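Local coordinates for carbon monoxide dehydrogenase (Thermococcus sp. AM4, PDB 6T7J), which probably catalyses the reversible oxidation of carbon monoxide to carbon dioxide at an iron-sulfur cluster that normally carries nickel, here captured without it, at residues F322-L327 with V456-S461. Sequence-based numbering, arbitrary orientation.
Sequences FLMQEL and VKHNYS. With MSK (Broken Fe4S4 cluster), chain F.
With CG set opposite the backbone N (chi1 177°), H458 extends its imidazole from its loop to L323 and M324; in M324, CG stands opposite the carbonyl carbon (chi1 -62°), which brings it against the imidazole. H458 CD2 packs 3.8 Å from L323 CB as the two side chains run past each other in opposite senses. The M324 and H458 side chains cross at about a right angle, M324 CG lying 3.5 Å from H458 CE1, and the bend at chi3 turns the methyl group aside. M324 SD sits in the ring plane, at the edge, 4.8 Å from the H458 centroid, a Met-aromatic contact. One imidazole face is covered towards its rim by N459 ND2, 3.0 Å above the plane. No hydrogen bond joins the segments; H458 ND1 is bonded to S15, whereas NE2 has weak bonds to N452 and S321, which should limit rotation of the ring. One residue before L323, F322 points its ring away from 456-461, and F322 CB lies 3.6 Å from S4 of the broken cluster. F322 O accepts hydrogen bonds from Q325 N (3.0 Å) and Q325 NE2 (3.3 Å), from opposite faces of the carbonyl plane. The buried contact thus joins loops following strands 318-320 and 444-448 of two parallel sheets, beside the C-cluster site of a nickel-type carbon monoxide dehydrogenase, here nickel-free.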
ATOM      1  N   PHE A 322     -20.066  14.288   4.586  1.00 43.74           N
ATOM      2  CA  PHE A 322     -19.111  13.631   5.471  1.00 45.97           C
ATOM      3  C   PHE A 322     -19.250  14.091   6.918  1.00 49.93           C
ATOM      4  O   PHE A 322     -19.747  13.344   7.769  1.00 50.36           O
ATOM      5  CB  PHE A 322     -17.691  13.885   4.958  1.00 47.29           C
ATOM      6  CG  PHE A 322     -16.617  13.255   5.793  1.00 51.21           C
ATOM      7  CD1 PHE A 322     -16.623  11.894   6.048  1.00 48.96           C
ATOM      8  CD2 PHE A 322     -15.591  14.025   6.314  1.00 46.24           C
ATOM      9  CE1 PHE A 322     -15.632  11.315   6.816  1.00 43.00           C
ATOM     10  CE2 PHE A 322     -14.596  13.451   7.079  1.00 45.61           C
ATOM     11  CZ  PHE A 322     -14.618  12.094   7.333  1.00 45.91           C
ATOM     12  N   LEU A 323     -18.856  15.335   7.193  1.00 48.96           N
ATOM     13  CA  LEU A 323     -18.799  15.857   8.553  1.00 46.09           C
ATOM     14  C   LEU A 323     -20.160  15.905   9.237  1.00 50.13           C
ATOM     15  O   LEU A 323     -20.253  16.275  10.412  1.00 50.94           O
ATOM     16  CB  LEU A 323     -18.177  17.253   8.550  1.00 48.90           C
ATOM     17  CG  LEU A 323     -16.654  17.248   8.443  1.00 48.93           C
ATOM     18  CD1 LEU A 323     -16.116  18.664   8.344  1.00 48.82           C
ATOM     19  CD2 LEU A 323     -16.049  16.516   9.629  1.00 43.03           C
ATOM     20  N   MET A 324     -21.221  15.532   8.525  1.00 49.33           N
ATOM     21  CA  MET A 324     -22.556  15.539   9.099  1.00 46.21           C
ATOM     22  C   MET A 324     -23.005  14.174   9.607  1.00 50.47           C
ATOM     23  O   MET A 324     -24.039  14.102  10.283  1.00 44.41           O
ATOM     24  CB  MET A 324     -23.568  16.066   8.074  1.00 49.84           C
ATOM     25  CG  MET A 324     -23.295  17.501   7.642  1.00 47.84           C
ATOM     26  SD  MET A 324     -24.346  18.062   6.289  1.00 51.59           S
ATOM     27  CE  MET A 324     -25.901  18.294   7.146  1.00 51.42           C
ATOM     28  N   GLN A 325     -22.253  13.102   9.321  1.00 40.80           N
ATOM     29  CA  GLN A 325     -22.700  11.769   9.722  1.00 49.19           C
ATOM     30  C   GLN A 325     -22.968  11.704  11.224  1.00 44.42           C
ATOM     31  O   GLN A 325     -24.068  11.329  11.653  1.00 45.89           O
ATOM     32  CB  GLN A 325     -21.679  10.706   9.294  1.00 49.19           C
ATOM     33  CG  GLN A 325     -20.240  10.941   9.733  1.00 46.50           C
ATOM     34  CD  GLN A 325     -19.284   9.926   9.138  1.00 50.08           C
ATOM     35  OE1 GLN A 325     -19.246   8.769   9.560  1.00 49.75           O
ATOM     36  NE2 GLN A 325     -18.508  10.351   8.148  1.00 47.24           N
ATOM     37  N   GLU A 326     -21.983  12.102  12.037  1.00 41.46           N
ATOM     38  CA  GLU A 326     -22.188  12.210  13.478  1.00 46.46           C
ATOM     39  C   GLU A 326     -23.455  12.990  13.793  1.00 49.74           C
ATOM     40  O   GLU A 326     -24.313  12.527  14.555  1.00 50.35           O
ATOM     41  CB  GLU A 326     -20.986  12.893  14.129  1.00 43.67           C
ATOM     42  CG  GLU A 326     -19.879  11.967  14.571  1.00 47.98           C
ATOM     43  CD  GLU A 326     -18.639  12.735  14.964  1.00 44.27           C
ATOM     44  OE1 GLU A 326     -18.342  13.749  14.297  1.00 44.90           O
ATOM     45  OE2 GLU A 326     -17.972  12.336  15.942  1.00 48.81           O
ATOM     46  N   LEU A 327     -23.594  14.175  13.191  1.00 43.01           N
ATOM     47  CA  LEU A 327     -24.731  15.035  13.494  1.00 46.23           C
ATOM     48  C   LEU A 327     -26.053  14.335  13.217  1.00 49.54           C
ATOM     49  O   LEU A 327     -27.039  14.580  13.922  1.00 50.90           O
ATOM     50  CB  LEU A 327     -24.632  16.332  12.691  1.00 46.98           C
ATOM     51  CG  LEU A 327     -23.364  17.149  12.948  1.00 52.19           C
ATOM     52  CD1 LEU A 327     -23.225  18.272  11.933  1.00 46.68           C
ATOM     53  CD2 LEU A 327     -23.361  17.694  14.369  1.00 50.00           C
ATOM     54  N   VAL A 456     -11.323  23.670   7.390  1.00 46.50           N
ATOM     55  CA  VAL A 456     -11.949  24.765   6.664  1.00 50.46           C
ATOM     56  C   VAL A 456     -13.433  24.782   7.010  1.00 49.54           C
ATOM     57  O   VAL A 456     -14.004  23.789   7.476  1.00 49.91           O
ATOM     58  CB  VAL A 456     -11.737  24.650   5.140  1.00 50.80           C
ATOM     59  CG1 VAL A 456     -10.254  24.678   4.806  1.00 44.66           C
ATOM     60  CG2 VAL A 456     -12.385  23.379   4.605  1.00 47.78           C
ATOM     61  N   LYS A 457     -14.061  25.935   6.785  1.00 51.45           N
ATOM     62  CA  LYS A 457     -15.476  26.092   7.102  1.00 52.13           C
ATOM     63  C   LYS A 457     -16.311  25.080   6.326  1.00 53.00           C
ATOM     64  O   LYS A 457     -16.116  24.886   5.122  1.00 51.73           O
ATOM     65  CB  LYS A 457     -15.937  27.516   6.793  1.00 53.66           C
ATOM     66  CG  LYS A 457     -17.359  27.802   7.247  1.00 52.06           C
ATOM     67  CD  LYS A 457     -17.689  29.280   7.192  1.00 50.60           C
ATOM     68  CE  LYS A 457     -19.055  29.551   7.805  1.00 59.81           C
ATOM     69  NZ  LYS A 457     -19.335  31.009   7.936  1.00 73.12           N
ATOM     70  N   HIS A 458     -17.246  24.439   7.024  1.00 50.25           N
ATOM     71  CA  HIS A 458     -17.946  23.278   6.485  1.00 51.08           C
ATOM     72  C   HIS A 458     -18.828  23.670   5.302  1.00 51.76           C
ATOM     73  O   HIS A 458     -19.756  24.475   5.443  1.00 49.92           O
ATOM     74  CB  HIS A 458     -18.776  22.614   7.578  1.00 51.51           C
ATOM     75  CG  HIS A 458     -19.579  21.447   7.097  1.00 50.90           C
ATOM     76  ND1 HIS A 458     -20.951  21.388   7.215  1.00 50.71           N
ATOM     77  CD2 HIS A 458     -19.204  20.298   6.486  1.00 52.56           C
ATOM     78  CE1 HIS A 458     -21.386  20.251   6.702  1.00 50.26           C
ATOM     79  NE2 HIS A 458     -20.346  19.571   6.253  1.00 53.80           N
ATOM     80  N   ASN A 459     -18.522  23.097   4.137  1.00 49.29           N
ATOM     81  CA  ASN A 459     -19.260  23.290   2.891  1.00 49.06           C
ATOM     82  C   ASN A 459     -19.186  24.721   2.373  1.00 53.00           C
ATOM     83  O   ASN A 459     -19.761  25.023   1.324  1.00 55.91           O
ATOM     84  CB  ASN A 459     -20.725  22.874   3.054  1.00 46.57           C
ATOM     85  CG  ASN A 459     -20.902  21.369   3.117  1.00 46.92           C
ATOM     86  OD1 ASN A 459     -20.053  20.611   2.647  1.00 44.59           O
ATOM     87  ND2 ASN A 459     -22.010  20.930   3.700  1.00 47.62           N
ATOM     88  N   TYR A 460     -18.473  25.607   3.076  1.00 52.43           N
ATOM     89  CA  TYR A 460     -18.407  26.998   2.631  1.00 50.96           C
ATOM     90  C   TYR A 460     -17.660  27.128   1.311  1.00 48.18           C
ATOM     91  O   TYR A 460     -18.108  27.844   0.408  1.00 49.77           O
ATOM     92  CB  TYR A 460     -17.754  27.878   3.696  1.00 50.40           C
ATOM     93  CG  TYR A 460     -17.673  29.334   3.287  1.00 49.22           C
ATOM     94  CD1 TYR A 460     -18.793  30.154   3.345  1.00 51.55           C
ATOM     95  CD2 TYR A 460     -16.484  29.883   2.824  1.00 51.82           C
ATOM     96  CE1 TYR A 460     -18.728  31.482   2.962  1.00 52.22           C
ATOM     97  CE2 TYR A 460     -16.410  31.211   2.440  1.00 52.56           C
ATOM     98  CZ  TYR A 460     -17.536  32.004   2.511  1.00 47.52           C
ATOM     99  OH  TYR A 460     -17.469  33.324   2.132  1.00 59.63           O
ATOM    100  N   SER A 461     -16.517  26.453   1.178  1.00 47.15           N
ATOM    101  CA  SER A 461     -15.740  26.594  -0.049  1.00 50.77           C
ATOM    102  C   SER A 461     -16.449  25.942  -1.231  1.00 53.20           C
ATOM    103  O   SER A 461     -16.457  26.502  -2.332  1.00 56.13           O
ATOM    104  CB  SER A 461     -14.337  26.018   0.142  1.00 45.44           C
ATOM    105  OG  SER A 461     -13.524  26.913   0.884  1.00 47.88           O
TER
HETATM  106  S1  MSK F 703     -17.609  10.135   0.753  0.82 53.76           S
HETATM  107  S3  MSK F 703     -14.270  10.542  -0.111  1.00 60.52           S
HETATM  108  S4  MSK F 703     -15.581  12.419   2.446  0.64 51.58           S
HETATM  109  S5  MSK F 703     -16.573  12.684  -0.850  1.00 55.01           S
HETATM  110 FE1  MSK F 703     -17.110   9.145  -1.215  0.87 63.68          FE
HETATM  111 FE2  MSK F 703     -17.306  12.415   1.105  0.62 47.25          FE
HETATM  112 FE3  MSK F 703     -14.645  12.651   0.494  0.55 48.47          FE
HETATM  113 FE4  MSK F 703     -15.561  10.404   1.696  0.75 48.49          FE